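Local coordinates for D-2-hydroxyacid dehydrogensase protein (Ketogulonicigenium vulgare, PDB 4LSW) that probably catalyses the NAD(P)-dependent interconversion of D-2-hydroxyacids and 2-oxoacids, at residues 213-221 with 237-246. Residues are numbered along the deposited sequence; the frame is centred on the assembly and turned at random.
Sequences HIVGRDVIE and NIDEEALIAA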
# COMPACT_ATOMS: atom_id res chain seq x y z
N HIS A 213 -16.33 1.79 -9.01
CA HIS A 213 -15.52 1.04 -8.05
C HIS A 213 -15.08 1.90 -6.86
O HIS A 213 -14.41 1.42 -5.94
CB HIS A 213 -14.31 0.42 -8.75
CG HIS A 213 -14.68 -0.60 -9.79
ND1 HIS A 213 -14.14 -0.61 -11.06
CD2 HIS A 213 -15.55 -1.64 -9.74
CE1 HIS A 213 -14.66 -1.61 -11.75
NE2 HIS A 213 -15.51 -2.25 -10.97
N ILE A 214 -15.46 3.16 -6.88
CA ILE A 214 -15.18 4.05 -5.76
C ILE A 214 -16.07 3.70 -4.55
O ILE A 214 -17.26 3.42 -4.70
CB ILE A 214 -15.43 5.52 -6.18
CG1 ILE A 214 -14.46 5.91 -7.30
CG2 ILE A 214 -15.33 6.45 -4.98
CD1 ILE A 214 -14.81 7.23 -7.98
N VAL A 215 -15.48 3.71 -3.35
CA VAL A 215 -16.21 3.36 -2.14
C VAL A 215 -16.79 4.60 -1.48
O VAL A 215 -16.14 5.26 -0.67
CB VAL A 215 -15.33 2.60 -1.12
CG1 VAL A 215 -16.16 2.17 0.09
CG2 VAL A 215 -14.71 1.39 -1.79
N GLY A 216 -18.03 4.91 -1.84
CA GLY A 216 -18.74 6.04 -1.26
C GLY A 216 -19.93 5.59 -0.43
O GLY A 216 -20.05 4.42 -0.07
N ARG A 217 -20.83 6.53 -0.14
CA ARG A 217 -22.01 6.23 0.68
C ARG A 217 -22.81 5.02 0.17
O ARG A 217 -23.22 4.18 0.96
CB ARG A 217 -22.94 7.45 0.79
CG ARG A 217 -24.25 7.15 1.52
CD ARG A 217 -25.14 8.40 1.66
NE ARG A 217 -24.91 9.11 2.91
CZ ARG A 217 -25.79 9.18 3.91
NH1 ARG A 217 -26.97 8.59 3.80
NH2 ARG A 217 -25.49 9.85 5.01
N ASP A 218 -23.04 4.93 -1.14
CA ASP A 218 -23.86 3.84 -1.66
C ASP A 218 -23.21 2.47 -1.45
O ASP A 218 -23.89 1.51 -1.07
CB ASP A 218 -24.22 4.06 -3.14
CG ASP A 218 -25.22 5.19 -3.34
OD1 ASP A 218 -25.96 5.51 -2.39
OD2 ASP A 218 -25.25 5.75 -4.45
N VAL A 219 -21.90 2.38 -1.68
CA VAL A 219 -21.19 1.11 -1.47
C VAL A 219 -21.21 0.76 0.01
O VAL A 219 -21.49 -0.38 0.38
CB VAL A 219 -19.75 1.19 -1.97
CG1 VAL A 219 -18.99 -0.09 -1.59
CG2 VAL A 219 -19.75 1.39 -3.47
N ILE A 220 -20.92 1.75 0.84
CA ILE A 220 -20.87 1.55 2.29
C ILE A 220 -22.22 1.10 2.83
O ILE A 220 -22.32 0.20 3.66
CB ILE A 220 -20.36 2.82 2.99
CG1 ILE A 220 -18.90 3.07 2.60
CG2 ILE A 220 -20.52 2.68 4.50
CD1 ILE A 220 -18.39 4.46 2.94
N GLU A 221 -23.29 1.72 2.33
CA GLU A 221 -24.63 1.38 2.79
C GLU A 221 -25.04 -0.02 2.35
O GLU A 221 -25.70 -0.75 3.08
CB GLU A 221 -25.65 2.42 2.32
CG GLU A 221 -25.51 3.73 3.08
CD GLU A 221 -26.68 4.66 2.90
OE1 GLU A 221 -27.48 4.48 1.95
OE2 GLU A 221 -26.78 5.59 3.72
N ASN A 237 -9.50 6.14 -2.31
CA ASN A 237 -10.60 5.38 -2.89
C ASN A 237 -11.77 5.15 -1.95
O ASN A 237 -12.77 4.52 -2.33
CB ASN A 237 -10.09 4.06 -3.45
CG ASN A 237 -9.47 4.22 -4.82
OD1 ASN A 237 -9.86 5.11 -5.59
ND2 ASN A 237 -8.51 3.38 -5.13
N ILE A 238 -11.66 5.67 -0.73
CA ILE A 238 -12.78 5.65 0.21
C ILE A 238 -13.16 7.07 0.65
O ILE A 238 -12.30 7.89 0.98
CB ILE A 238 -12.47 4.78 1.43
CG1 ILE A 238 -12.16 3.35 0.98
CG2 ILE A 238 -13.63 4.78 2.42
CD1 ILE A 238 -11.85 2.40 2.11
N ASP A 239 -14.46 7.35 0.62
CA ASP A 239 -14.99 8.60 1.14
C ASP A 239 -15.00 8.49 2.67
O ASP A 239 -15.89 7.87 3.25
CB ASP A 239 -16.41 8.83 0.59
CG ASP A 239 -17.01 10.16 1.02
OD1 ASP A 239 -16.61 10.72 2.05
OD2 ASP A 239 -17.92 10.63 0.30
N GLU A 240 -14.01 9.09 3.32
CA GLU A 240 -13.90 8.99 4.78
C GLU A 240 -15.03 9.66 5.55
O GLU A 240 -15.42 9.19 6.61
CB GLU A 240 -12.54 9.50 5.28
CG GLU A 240 -11.36 8.63 4.84
CD GLU A 240 -10.08 8.93 5.60
OE1 GLU A 240 -10.07 9.83 6.47
OE2 GLU A 240 -9.07 8.25 5.32
N GLU A 241 -15.55 10.77 5.02
CA GLU A 241 -16.70 11.41 5.65
C GLU A 241 -17.93 10.51 5.62
O GLU A 241 -18.65 10.38 6.61
CB GLU A 241 -17.02 12.74 4.97
CG GLU A 241 -16.01 13.85 5.26
CD GLU A 241 -15.99 14.29 6.72
OE1 GLU A 241 -16.96 14.02 7.46
OE2 GLU A 241 -15.00 14.92 7.12
N ALA A 242 -18.15 9.86 4.47
CA ALA A 242 -19.25 8.91 4.35
C ALA A 242 -19.01 7.69 5.25
O ALA A 242 -19.96 7.16 5.82
CB ALA A 242 -19.41 8.46 2.92
N LEU A 243 -17.75 7.27 5.35
CA LEU A 243 -17.40 6.10 6.15
C LEU A 243 -17.62 6.37 7.63
O LEU A 243 -18.25 5.58 8.34
CB LEU A 243 -15.94 5.70 5.88
CG LEU A 243 -15.39 4.53 6.70
CD1 LEU A 243 -16.27 3.31 6.53
CD2 LEU A 243 -13.97 4.21 6.27
N ILE A 244 -17.16 7.53 8.10
CA ILE A 244 -17.31 7.88 9.50
C ILE A 244 -18.78 8.02 9.89
O ILE A 244 -19.21 7.49 10.91
CB ILE A 244 -16.51 9.15 9.82
CG1 ILE A 244 -15.02 8.84 9.75
CG2 ILE A 244 -16.86 9.66 11.21
CD1 ILE A 244 -14.12 10.05 9.70
N ALA A 245 -19.57 8.71 9.06
CA ALA A 245 -20.98 8.87 9.34
C ALA A 245 -21.72 7.54 9.39
O ALA A 245 -22.58 7.32 10.24
CB ALA A 245 -21.63 9.79 8.32
N ALA A 246 -21.37 6.64 8.47
CA ALA A 246 -22.03 5.34 8.43
C ALA A 246 -21.67 4.47 9.64
O ALA A 246 -22.53 3.77 10.17
CB ALA A 246 -21.71 4.62 7.14
O HOH W 1 -20.17 9.31 -0.72
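D239 sets its CB 4.1 Å from the CA of G216, and the two oxygens of its carboxylate have separate work. OD1 caps the helix that follows, taking the N-H of A242 at 3.0 Å from above the carboxylate plane, 68° out of it. OD2 accepts from a water, which in turn receives the backbone N-H of R217, so the carboxylate of one helix N-cap is tied to the first turn of the other helix. The swing of CG anti to the backbone N (chi1 -176°) brings the carboxylate beside its own helix start. The carboxamide of N237, the other flat group, turns to the loop nearby, ND2 donating to A207 O and OD1 accepting from A209 N.

Leading into the two helix starts, the two segments join in a single beta bridge. V215 N donates to N237 O at 3.0 Å, and D239 N returns a nearly straight bond to V215 O. Between these bonds V215 points at the other segment, its CB 3.9 Å from I238 CG1.

Beyond them the contact turns apolar. I220, with CG1 beside its backbone N and anti to the carbonyl carbon, extends CD1 against A242 and L243, 3.7 Å from L243 CA. Its other branch, CG2, presses tightly on A246 CB at 3.5 Å. The methyl of A242 covers the start of the first helix, 3.9 Å from R217 N.

Segments 217-221 and 240-246, the first parts of helices 217-223 and 240-249, run in the same general direction, 33° apart, their axes 9.4 Å apart at closest approach, in the Rossmann-type NAD-binding domain. Strand 228-231 links them in the chain and packs against I238 and L243; helix 191-196 covers V219, while helix 269-272 meets L243 and I244.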